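Local coordinates for binding domain (Hc) of Paraclostridial Mosquitocidal Protein 1 (Paraclostridium bifermentans, PDB 6HOX) that targets host nerve cells as the receptor-binding part of a clostridial neurotoxin-like protein that acts on Anopheles mosquitoes, at residues M265-Q268 against A269-G272; K423-D426 against L427-T431; R386-M390 against Y391-L395; P98-N101 against K102-I106; E237-F240 against N241-N245. All coordinates share one frame; numbering follows the deposited sequence. Where two conformers were deposited one is given.

Interaction 1. Residues M265-Q268 against A269-G272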
# COMPACT_ATOMS: atom_id res chain seq x y z
N MET A 265 0.71 -11.95 -11.07
CA MET A 265 -0.62 -11.48 -11.29
C MET A 265 -1.55 -12.34 -10.43
O MET A 265 -1.48 -13.58 -10.51
CB MET A 265 -0.99 -11.59 -12.77
CG MET A 265 -2.37 -11.10 -13.10
SD MET A 265 -2.65 -11.21 -14.87
CE MET A 265 -4.25 -10.42 -14.96
N ILE A 266 -2.36 -11.66 -9.60
CA ILE A 266 -3.17 -12.26 -8.54
C ILE A 266 -4.61 -11.76 -8.63
O ILE A 266 -4.89 -10.58 -8.85
CB ILE A 266 -2.55 -11.92 -7.17
CG1 ILE A 266 -1.18 -12.58 -7.01
CG2 ILE A 266 -3.51 -12.27 -6.05
CD1 ILE A 266 -0.37 -12.06 -5.84
N ASN A 267 -5.54 -12.69 -8.38
CA ASN A 267 -6.94 -12.38 -8.29
C ASN A 267 -7.28 -12.10 -6.83
O ASN A 267 -6.87 -12.85 -5.95
CB ASN A 267 -7.82 -13.52 -8.80
CG ASN A 267 -9.27 -13.10 -8.90
OD1 ASN A 267 -10.01 -13.16 -7.92
ND2 ASN A 267 -9.68 -12.65 -10.07
N GLN A 268 -8.05 -11.03 -6.59
CA GLN A 268 -8.31 -10.57 -5.24
C GLN A 268 -9.00 -11.67 -4.42
O GLN A 268 -8.82 -11.73 -3.22
CB GLN A 268 -9.11 -9.27 -5.25
CG GLN A 268 -9.39 -8.73 -3.85
CD GLN A 268 -10.13 -7.43 -3.93
OE1 GLN A 268 -11.29 -7.38 -4.34
NE2 GLN A 268 -9.42 -6.34 -3.65
N ALA A 269 -9.78 -12.54 -5.08
CA ALA A 269 -10.57 -13.53 -4.37
C ALA A 269 -9.68 -14.65 -3.81
O ALA A 269 -10.09 -15.29 -2.88
CB ALA A 269 -11.66 -14.08 -5.27
N ILE A 270 -8.47 -14.85 -4.35
CA ILE A 270 -7.55 -15.90 -3.89
C ILE A 270 -6.14 -15.34 -3.88
O ILE A 270 -5.38 -15.55 -4.82
CB ILE A 270 -7.61 -17.16 -4.78
CG1 ILE A 270 -9.04 -17.67 -4.95
CG2 ILE A 270 -6.71 -18.26 -4.25
CD1 ILE A 270 -9.70 -17.12 -6.18
N LEU A 271 -5.80 -14.63 -2.80
CA LEU A 271 -4.54 -13.88 -2.74
C LEU A 271 -3.33 -14.81 -2.85
O LEU A 271 -2.37 -14.48 -3.52
CB LEU A 271 -4.52 -13.09 -1.44
CG LEU A 271 -5.51 -11.94 -1.39
CD1 LEU A 271 -5.59 -11.37 0.02
CD2 LEU A 271 -5.14 -10.86 -2.39
N GLY A 272 -3.42 -15.99 -2.22
CA GLY A 272 -2.35 -16.98 -2.20
C GLY A 272 -2.41 -17.99 -3.34
O GLY A 272 -1.61 -18.94 -3.39
O HOH W 1 -4.76 -15.27 -7.40

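Interaction 2. Residues K423-D426 against L427-T431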
# COMPACT_ATOMS: atom_id res chain seq x y z
N LYS A 423 -22.24 -2.38 -11.75
CA LYS A 423 -22.61 -1.45 -10.69
C LYS A 423 -23.41 -2.15 -9.58
O LYS A 423 -23.43 -1.66 -8.47
CB LYS A 423 -23.41 -0.27 -11.28
CG LYS A 423 -22.58 0.65 -12.15
CD LYS A 423 -23.34 1.75 -12.85
CE LYS A 423 -22.48 2.42 -13.90
NZ LYS A 423 -22.64 3.90 -13.91
N THR A 424 -24.04 -3.29 -9.88
CA THR A 424 -24.94 -3.94 -8.93
C THR A 424 -24.35 -5.23 -8.34
O THR A 424 -25.02 -5.88 -7.55
CB THR A 424 -26.30 -4.22 -9.61
OG1 THR A 424 -26.11 -5.16 -10.67
CG2 THR A 424 -26.95 -2.96 -10.11
N LEU A 425 -23.12 -5.60 -8.71
CA LEU A 425 -22.57 -6.90 -8.34
C LEU A 425 -22.46 -7.00 -6.82
O LEU A 425 -22.14 -6.03 -6.16
CB LEU A 425 -21.18 -7.08 -8.96
CG LEU A 425 -21.12 -7.21 -10.48
CD1 LEU A 425 -19.69 -7.24 -10.96
CD2 LEU A 425 -21.86 -8.45 -10.95
N ASP A 426 -22.69 -8.21 -6.31
CA ASP A 426 -22.41 -8.51 -4.91
C ASP A 426 -20.89 -8.54 -4.68
O ASP A 426 -20.09 -8.62 -5.63
CB ASP A 426 -23.10 -9.80 -4.46
CG ASP A 426 -22.76 -11.05 -5.25
OD1 ASP A 426 -21.56 -11.38 -5.37
OD2 ASP A 426 -23.71 -11.69 -5.73
N LEU A 427 -20.51 -8.47 -3.41
CA LEU A 427 -19.12 -8.31 -2.98
C LEU A 427 -18.22 -9.39 -3.60
O LEU A 427 -17.14 -9.08 -4.06
CB LEU A 427 -19.06 -8.38 -1.45
CG LEU A 427 -17.69 -8.07 -0.84
CD1 LEU A 427 -17.28 -6.64 -1.11
CD2 LEU A 427 -17.69 -8.35 0.66
N LYS A 428 -18.67 -10.66 -3.57
CA LYS A 428 -17.88 -11.80 -4.05
C LYS A 428 -17.53 -11.61 -5.54
O LYS A 428 -16.40 -11.87 -5.95
CB LYS A 428 -18.68 -13.09 -3.83
CG LYS A 428 -18.01 -14.38 -4.30
CD LYS A 428 -18.98 -15.43 -4.85
CE LYS A 428 -19.63 -15.03 -6.16
NZ LYS A 428 -20.24 -16.17 -6.88
N LYS A 429 -18.50 -11.14 -6.34
CA LYS A 429 -18.31 -11.00 -7.77
C LYS A 429 -17.39 -9.82 -8.05
O LYS A 429 -16.52 -9.94 -8.89
CB LYS A 429 -19.66 -10.84 -8.47
CG LYS A 429 -20.48 -12.11 -8.49
CD LYS A 429 -21.79 -11.95 -9.21
CE LYS A 429 -22.92 -12.72 -8.56
NZ LYS A 429 -22.54 -14.12 -8.24
N HIS A 430 -17.61 -8.70 -7.36
CA HIS A 430 -16.68 -7.56 -7.40
C HIS A 430 -15.27 -8.08 -7.12
O HIS A 430 -14.36 -7.79 -7.88
CB HIS A 430 -17.07 -6.41 -6.46
CG HIS A 430 -17.97 -5.37 -7.06
ND1 HIS A 430 -18.81 -4.58 -6.29
CD2 HIS A 430 -18.19 -5.00 -8.34
CE1 HIS A 430 -19.50 -3.78 -7.07
NE2 HIS A 430 -19.14 -4.01 -8.33
N THR A 431 -15.10 -8.88 -6.05
CA THR A 431 -13.80 -9.42 -5.62
C THR A 431 -13.14 -10.22 -6.75
O THR A 431 -11.94 -10.06 -6.99
CB THR A 431 -13.97 -10.21 -4.30
OG1 THR A 431 -14.38 -9.33 -3.25
CG2 THR A 431 -12.71 -10.89 -3.84

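Interaction 3. Residues R386-M390 against Y391-L395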
# COMPACT_ATOMS: atom_id res chain seq x y z
N ARG A 386 -10.82 -5.13 -18.88
CA ARG A 386 -11.93 -5.19 -19.79
C ARG A 386 -11.46 -5.83 -21.09
O ARG A 386 -10.48 -5.37 -21.70
CB ARG A 386 -12.53 -3.80 -20.04
CG ARG A 386 -13.77 -3.82 -20.92
CD ARG A 386 -14.64 -2.59 -20.78
NE ARG A 386 -15.79 -2.58 -21.69
CZ ARG A 386 -16.70 -1.60 -21.76
NH1 ARG A 386 -16.60 -0.54 -20.96
NH2 ARG A 386 -17.71 -1.68 -22.62
N ILE A 387 -12.19 -6.88 -21.50
CA ILE A 387 -11.99 -7.62 -22.73
C ILE A 387 -12.96 -7.06 -23.77
O ILE A 387 -14.18 -7.04 -23.53
CB ILE A 387 -12.26 -9.13 -22.52
CG1 ILE A 387 -11.51 -9.73 -21.32
CG2 ILE A 387 -12.00 -9.91 -23.80
CD1 ILE A 387 -10.02 -9.59 -21.40
N PHE A 388 -12.41 -6.63 -24.91
CA PHE A 388 -13.16 -6.14 -26.07
C PHE A 388 -12.97 -7.15 -27.19
O PHE A 388 -11.86 -7.29 -27.69
CB PHE A 388 -12.64 -4.79 -26.58
CG PHE A 388 -12.93 -3.64 -25.67
CD1 PHE A 388 -14.12 -2.95 -25.76
CD2 PHE A 388 -12.02 -3.27 -24.69
CE1 PHE A 388 -14.40 -1.90 -24.89
CE2 PHE A 388 -12.30 -2.22 -23.83
CZ PHE A 388 -13.49 -1.54 -23.93
N GLU A 389 -14.05 -7.84 -27.55
CA GLU A 389 -13.98 -8.89 -28.56
C GLU A 389 -15.36 -9.01 -29.21
O GLU A 389 -16.38 -8.78 -28.57
CB GLU A 389 -13.52 -10.21 -27.93
CG GLU A 389 -13.07 -11.25 -28.94
CD GLU A 389 -14.08 -12.32 -29.37
OE1 GLU A 389 -15.13 -12.49 -28.71
OE2 GLU A 389 -13.78 -13.01 -30.36
N MET A 390 -15.36 -9.39 -30.48
CA MET A 390 -16.56 -9.33 -31.29
C MET A 390 -17.75 -9.97 -30.55
O MET A 390 -18.80 -9.36 -30.45
CB MET A 390 -16.36 -10.03 -32.64
CG MET A 390 -17.19 -9.42 -33.73
SD MET A 390 -16.47 -9.70 -35.34
CE MET A 390 -17.59 -8.75 -36.37
N TYR A 391 -17.56 -11.17 -30.00
CA TYR A 391 -18.68 -11.92 -29.43
C TYR A 391 -18.60 -12.04 -27.91
O TYR A 391 -19.56 -12.48 -27.33
CB TYR A 391 -18.74 -13.32 -30.03
CG TYR A 391 -18.76 -13.32 -31.53
CD1 TYR A 391 -19.87 -12.86 -32.23
CD2 TYR A 391 -17.65 -13.73 -32.25
CE1 TYR A 391 -19.88 -12.83 -33.62
CE2 TYR A 391 -17.65 -13.72 -33.64
CZ TYR A 391 -18.76 -13.26 -34.32
OH TYR A 391 -18.74 -13.24 -35.68
N ARG A 392 -17.47 -11.69 -27.28
CA ARG A 392 -17.24 -12.07 -25.88
C ARG A 392 -16.67 -10.90 -25.07
O ARG A 392 -15.76 -11.06 -24.26
CB ARG A 392 -16.34 -13.30 -25.83
CG ARG A 392 -16.99 -14.57 -26.38
CD ARG A 392 -15.97 -15.65 -26.72
NE ARG A 392 -15.13 -15.29 -27.86
CZ ARG A 392 -14.24 -16.11 -28.42
NH1 ARG A 392 -14.07 -17.33 -27.93
NH2 ARG A 392 -13.53 -15.72 -29.46
N ASN A 393 -17.27 -9.72 -25.25
CA ASN A 393 -16.96 -8.56 -24.40
C ASN A 393 -17.23 -8.96 -22.95
O ASN A 393 -18.21 -9.63 -22.69
CB ASN A 393 -17.83 -7.35 -24.73
CG ASN A 393 -17.51 -6.78 -26.08
OD1 ASN A 393 -16.36 -6.73 -26.50
ND2 ASN A 393 -18.55 -6.34 -26.78
N GLY A 394 -16.36 -8.53 -22.03
CA GLY A 394 -16.58 -8.79 -20.60
C GLY A 394 -15.48 -8.22 -19.73
O GLY A 394 -14.57 -7.55 -20.20
N LEU A 395 -15.59 -8.47 -18.42
CA LEU A 395 -14.53 -8.21 -17.47
C LEU A 395 -13.83 -9.53 -17.19
O LEU A 395 -14.48 -10.58 -17.06
CB LEU A 395 -15.09 -7.62 -16.17
CG LEU A 395 -15.74 -6.24 -16.29
CD1 LEU A 395 -16.33 -5.79 -14.95
CD2 LEU A 395 -14.75 -5.21 -16.79

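Interaction 4. Residues P98-N101 against K102-I106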
# COMPACT_ATOMS: atom_id res chain seq x y z
N PRO A 98 7.63 -3.30 6.71
CA PRO A 98 7.76 -4.66 6.17
C PRO A 98 6.70 -5.61 6.74
O PRO A 98 6.26 -5.45 7.87
CB PRO A 98 9.18 -5.07 6.58
CG PRO A 98 9.91 -3.75 6.65
CD PRO A 98 8.89 -2.82 7.29
N ARG A 99 6.31 -6.59 5.92
CA ARG A 99 5.35 -7.59 6.32
C ARG A 99 5.90 -8.39 7.50
O ARG A 99 7.03 -8.87 7.49
CB ARG A 99 5.03 -8.58 5.20
CG ARG A 99 3.75 -9.35 5.47
CD ARG A 99 3.84 -10.77 5.00
NE ARG A 99 4.81 -11.52 5.78
CZ ARG A 99 5.85 -12.15 5.27
NH1 ARG A 99 5.99 -12.22 3.96
NH2 ARG A 99 6.74 -12.70 6.06
N LEU A 100 5.04 -8.52 8.49
CA LEU A 100 5.29 -9.27 9.69
C LEU A 100 6.03 -10.57 9.39
O LEU A 100 5.54 -11.42 8.63
CB LEU A 100 3.94 -9.59 10.32
CG LEU A 100 4.04 -10.17 11.73
CD1 LEU A 100 4.66 -9.14 12.67
CD2 LEU A 100 2.67 -10.64 12.20
N ASN A 101 7.16 -10.77 10.05
CA ASN A 101 8.02 -11.91 9.82
C ASN A 101 8.54 -12.42 11.17
O ASN A 101 8.32 -11.78 12.20
CB ASN A 101 9.13 -11.56 8.82
CG ASN A 101 9.98 -10.38 9.24
OD1 ASN A 101 10.95 -10.57 9.96
ND2 ASN A 101 9.62 -9.17 8.80
N LYS A 102 9.23 -13.57 11.13
CA LYS A 102 9.72 -14.25 12.32
C LYS A 102 10.75 -13.36 13.04
O LYS A 102 10.75 -13.30 14.27
CB LYS A 102 10.27 -15.64 11.95
CG LYS A 102 9.17 -16.66 11.67
CD LYS A 102 9.66 -17.94 11.01
CE LYS A 102 8.54 -18.93 10.73
NZ LYS A 102 9.06 -20.27 10.36
N ASN A 103 11.57 -12.62 12.30
CA ASN A 103 12.57 -11.73 12.91
C ASN A 103 11.90 -10.68 13.82
O ASN A 103 12.53 -10.27 14.80
CB ASN A 103 13.45 -11.00 11.90
CG ASN A 103 14.18 -11.95 10.99
OD1 ASN A 103 13.56 -12.76 10.30
ND2 ASN A 103 15.50 -11.86 10.95
N ASP A 104 10.66 -10.29 13.51
CA ASP A 104 9.91 -9.31 14.27
C ASP A 104 9.47 -9.83 15.64
O ASP A 104 9.06 -9.03 16.49
CB ASP A 104 8.64 -8.85 13.56
CG ASP A 104 8.88 -8.04 12.30
OD1 ASP A 104 9.94 -7.34 12.22
OD2 ASP A 104 8.00 -8.09 11.43
N PHE A 105 9.51 -11.15 15.86
CA PHE A 105 8.93 -11.75 17.07
C PHE A 105 9.90 -11.56 18.25
O PHE A 105 9.49 -11.66 19.40
CB PHE A 105 8.51 -13.20 16.82
CG PHE A 105 7.11 -13.35 16.29
CD1 PHE A 105 6.80 -13.03 14.98
CD2 PHE A 105 6.08 -13.80 17.11
CE1 PHE A 105 5.50 -13.16 14.50
CE2 PHE A 105 4.78 -13.94 16.63
CZ PHE A 105 4.50 -13.62 15.32
N ILE A 106 11.16 -11.23 17.95
CA ILE A 106 12.14 -10.85 18.96
C ILE A 106 11.69 -9.55 19.66
O ILE A 106 12.17 -9.25 20.73
CB ILE A 106 13.55 -10.70 18.37
CG1 ILE A 106 14.61 -10.71 19.48
CG2 ILE A 106 13.67 -9.45 17.52
CD1 ILE A 106 16.03 -10.57 18.97
O HOH W 2 7.43 -5.59 10.34
O HOH W 3 10.75 -6.53 9.74

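Interaction 5. Residues E237-F240 against N241-N245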
# COMPACT_ATOMS: atom_id res chain seq x y z
N GLU A 237 -10.33 12.79 4.77
CA GLU A 237 -10.68 12.03 3.56
C GLU A 237 -10.15 12.77 2.32
O GLU A 237 -9.54 12.17 1.43
CB GLU A 237 -12.19 11.83 3.47
CG GLU A 237 -12.62 10.85 2.41
CD GLU A 237 -14.09 10.50 2.48
OE1 GLU A 237 -14.90 11.43 2.40
OE2 GLU A 237 -14.42 9.31 2.67
N MET A 238 -10.36 14.08 2.29
CA MET A 238 -9.91 14.94 1.19
C MET A 238 -8.38 14.90 1.08
O MET A 238 -7.84 14.83 -0.02
CB MET A 238 -10.41 16.36 1.47
CG MET A 238 -9.94 17.44 0.53
SD MET A 238 -10.69 19.04 1.03
CE MET A 238 -12.44 18.62 1.13
N LEU A 239 -7.68 14.94 2.23
CA LEU A 239 -6.21 14.87 2.24
C LEU A 239 -5.76 13.53 1.62
O LEU A 239 -4.84 13.48 0.77
CB LEU A 239 -5.71 15.01 3.68
CG LEU A 239 -4.22 14.75 3.89
CD1 LEU A 239 -3.39 15.73 3.09
CD2 LEU A 239 -3.85 14.84 5.36
N PHE A 240 -6.41 12.44 2.04
CA PHE A 240 -6.04 11.12 1.54
C PHE A 240 -6.25 11.06 0.03
O PHE A 240 -5.35 10.59 -0.71
CB PHE A 240 -6.82 10.03 2.27
CG PHE A 240 -6.64 8.65 1.69
CD1 PHE A 240 -5.46 7.96 1.89
CD2 PHE A 240 -7.64 8.05 0.95
CE1 PHE A 240 -5.28 6.69 1.36
CE2 PHE A 240 -7.47 6.78 0.42
CZ PHE A 240 -6.30 6.10 0.64
N ASN A 241 -7.42 11.53 -0.43
CA ASN A 241 -7.82 11.51 -1.83
C ASN A 241 -6.84 12.33 -2.68
O ASN A 241 -6.64 12.00 -3.87
CB ASN A 241 -9.25 12.00 -2.02
CG ASN A 241 -10.27 11.02 -1.50
OD1 ASN A 241 -10.01 9.82 -1.41
ND2 ASN A 241 -11.44 11.52 -1.13
N SER A 242 -6.22 13.35 -2.08
CA SER A 242 -5.39 14.27 -2.83
C SER A 242 -4.11 13.58 -3.30
O SER A 242 -3.43 14.09 -4.18
CB SER A 242 -5.10 15.53 -2.04
OG SER A 242 -4.13 15.31 -1.02
N TYR A 243 -3.77 12.43 -2.71
CA TYR A 243 -2.59 11.67 -3.10
C TYR A 243 -2.85 10.77 -4.32
O TYR A 243 -1.92 10.12 -4.79
CB TYR A 243 -2.08 10.86 -1.92
CG TYR A 243 -1.47 11.73 -0.86
CD1 TYR A 243 -0.29 12.41 -1.11
CD2 TYR A 243 -2.08 11.92 0.37
CE1 TYR A 243 0.29 13.23 -0.16
CE2 TYR A 243 -1.50 12.73 1.34
CZ TYR A 243 -0.32 13.40 1.06
OH TYR A 243 0.26 14.22 1.99
N PHE A 244 -4.09 10.73 -4.81
CA PHE A 244 -4.48 9.87 -5.94
C PHE A 244 -5.18 10.71 -7.02
O PHE A 244 -6.20 10.31 -7.57
CB PHE A 244 -5.36 8.73 -5.41
CG PHE A 244 -4.65 7.84 -4.41
CD1 PHE A 244 -3.79 6.85 -4.85
CD2 PHE A 244 -4.81 8.03 -3.04
CE1 PHE A 244 -3.14 6.04 -3.93
CE2 PHE A 244 -4.16 7.21 -2.13
CZ PHE A 244 -3.32 6.22 -2.59
N ASN A 245 -4.60 11.86 -7.35
CA ASN A 245 -5.22 12.85 -8.23
C ASN A 245 -4.96 12.52 -9.71
O ASN A 245 -5.53 13.15 -10.59
CB ASN A 245 -4.75 14.27 -7.90
CG ASN A 245 -3.24 14.37 -7.72
OD1 ASN A 245 -2.63 13.50 -7.10
ND2 ASN A 245 -2.64 15.43 -8.25

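Interaction 1. Residues M265-Q268 against A269-G272
A type I beta turn from Asn267 to Ile270 ends strand 263-267 in the C-terminal, trefoil-type half of the receptor-binding domain. Its closing bond runs from Ile270 N to Asn267 O, 3.0 Å. The side chain of Asn267 adds a second bond across the turn. Its CG lies anti to its backbone N (chi1 -171°), beside its own carbonyl carbon, which carries OD1 forward to Ala269 N at 2.9 Å. That bond is fairly straight, 158° at the hydrogen. OD1 also lies 3.3 Å from Ala269 CB. The other end of the amide, ND2, is held by Lys432 O. Gln268 turns outward, and its amide is bound by Tyr436 and Asn434. Ile266, just before the turn, packs against the residue just after it, Leu271. Ile266 CG2 rests 3.5 Å from Leu271 O and 4.2 Å from Leu271 CD2. A water bridges the two arms. It accepts from Asn267 N at 2.9 Å and donates to Ile270 O at 2.7 Å. Asn267 O and OD1 therefore bind the turn directly and its N through the water, while its amide nitrogen ties the turn to the last residue of helix 427-432.

Interaction 2. Residues K423-D426 against L427-T431
Asp426 O receives two backbone N-H groups of the helix that starts just after it. The bond from His430 N is 3.0 Å long and almost straight, with 176° at the hydrogen. The second, from Lys429 N, is weak. Asp426 is the N-cap of helix 427-432, and its carboxylate makes the capping bond: OD1 accepts from Lys429 N at 3.2 Å. The torsion chi1 of 57° sets CG between the backbone N and the carbonyl carbon, which turns OD1 toward Lys429 N. The Lys429 chain crosses this carboxylate. Its CE lies 3.1 Å from Asp426 OD2, while Lys429 NZ is 3.7 Å from Asp426 OD2, a long salt bridge. The negative group at the start of the helix would also be expected to suit the helix dipole. Leu425 supplies the apolar part. Its CD2 touches Lys429 CD at 3.9 Å. In the His430 conformer given, Leu425 CB sits over one face of the ring in a CH-pi contact, and His430 NE2 is bound to Tyr422 O. This surface cap opens helix 427-432 and packs beside helix 416-420, where Leu425 and Lys429 rest on Tyr418. Thr431 touches Gln268 and Ala269 in the turn after strand 263-267.

Interaction 3. Residues R386-M390 against Y391-L395
Glu389 and Arg392 face each other within the loop of a beta hairpin, formed by strands 384-388 and 394-398. Among the backbone bonds, Ile387 and Gly394 form an antiparallel hydrogen-bonded pair, with Ile387 N to Gly394 O at 2.8 Å. Arg386 and Leu395 form the adjacent non-hydrogen-bonded pair. One side-chain bond extends this pairing: Asn393 OD1 accepts from Glu389 N at 2.8 Å. The charged contact is a side-on salt bridge. Arg392 NE meets Glu389 OE1 at 2.9 Å and Arg392 NH2 meets Glu389 OE2 at 2.9 Å. Both oxygens lie close to the guanidinium plane. The carboxylate is turned 63° from that plane, and both nitrogens approach it from above its own plane. The Arg392 chain bends at chi3 (-68°), which brings NE and NH2 round to the acid. The guanidinium is also bound to Pro350 O and Glu357 O. The apolar contact lies at the tip, where Met390 runs beside Tyr391, pointing the same way. Met390 CB is over one face of the Tyr391 ring, and Met390 SD makes an oblique Met-aromatic contact. Glu389 OE1 takes a further bond from Tyr391 N at 3.1 Å, on the opposite face of the carboxylate from Arg392 NE.

Interaction 4. Residues P98-N101 against K102-I106
Asp104 folds back from within the 3-10 segment that begins at Lys102 onto the loop before it. Its CB lies 3.2 Å from Asn101 O and 4.1 Å from Leu100 CD1. CG is anti to the carbonyl carbon (chi1 -68°), beside the backbone N, which points the carboxylate toward Asn101. At the tip, OD2 accepts from Asn101 N at 3.1 Å, met from above the carboxylate plane. OD2 also touches Leu100 CD1 at 3.7 Å. A water lies between OD2 and Pro98 O, in reach of both. A second water lies between OD1 and Asn101 ND2. In return Asp104 N binds Asn101 O at 3.1 Å. Asp104 thus binds both the backbone N and the backbone O of Asn101, the first with its side chain and the second with its own N. Asn101 ND2 turns back to Arg99 O at 2.9 Å in a nearly straight bond, which fixes the amide. Phe105 brings its ring edge to Asn101 O, with CD1 3.4 Å away. The loop follows strand 89-96 of the N-terminal, concanavalin-like half. Pro98 packs on strand 218-227 and Leu100 on strand 302-305. Arg99 reaches the chain's C-terminal end, with a bond to Lys445 O and a cation-pi contact with Trp444.

Interaction 5. Residues E237-F240 against N241-N245
The backbone bonds change from four residues back to three: Asn241 N bonds to Glu237 O at 2.9 Å, while Tyr243 N bonds to Phe240 O at 3.1 Å. Between them Ser242 N makes only weak bonds, to Met238 O and Leu239 O. The Ser242 hydroxyl adds to them. With chi1 at 76°, OG points back along the helix and donates to Leu239 O at 2.7 Å. The Asn241 side chain lies alongside Glu237, with Glu237 CG 3.8 Å from Asn241 ND2; the carboxylate and amide planes are 19° apart. This part of the chain leads from the concanavalin-like half of the receptor-binding domain into the trefoil-type half. Its apolar side chains lie against strands of the first half: Leu239 and Phe240 touch strands 89-96 and 167-174. Leu239 and Tyr243 run side by side, with Leu239 CD1 4.0 Å from Tyr243 CE2. The Tyr243 ring meets Trp94 edge-to-face. Phe240 and Phe244 form an oblique aromatic pair, planes at 58°. Phe244 CE2 comes over one face of the Phe240 ring, 3.7 Å from Phe240 CZ. The edge of the Phe244 ring meets the backbone: Phe244 CD2 is 3.5 Å from Phe240 O.

Overall arrangement
From the N terminus, interaction 4 comes first, in the loop after strand 89-96 of the concanavalin-like half. Interaction 5 follows on helix 233-241 and the residues after it, where the chain passes to the trefoil-type half. Interaction 1 turns the chain after strand 263-267. Interaction 3 closes the hairpin of strands 384-388 and 394-398, and interaction 2 starts helix 427-432. All five are local and in series; none nests or crosses. Interactions 1 and 2 touch, with Ala269 CA 3.4 Å from Thr431 CG2, joining two distant parts of the sequence. Interactions 3 and 4 lie farthest apart, with centres about 44 Å from each other.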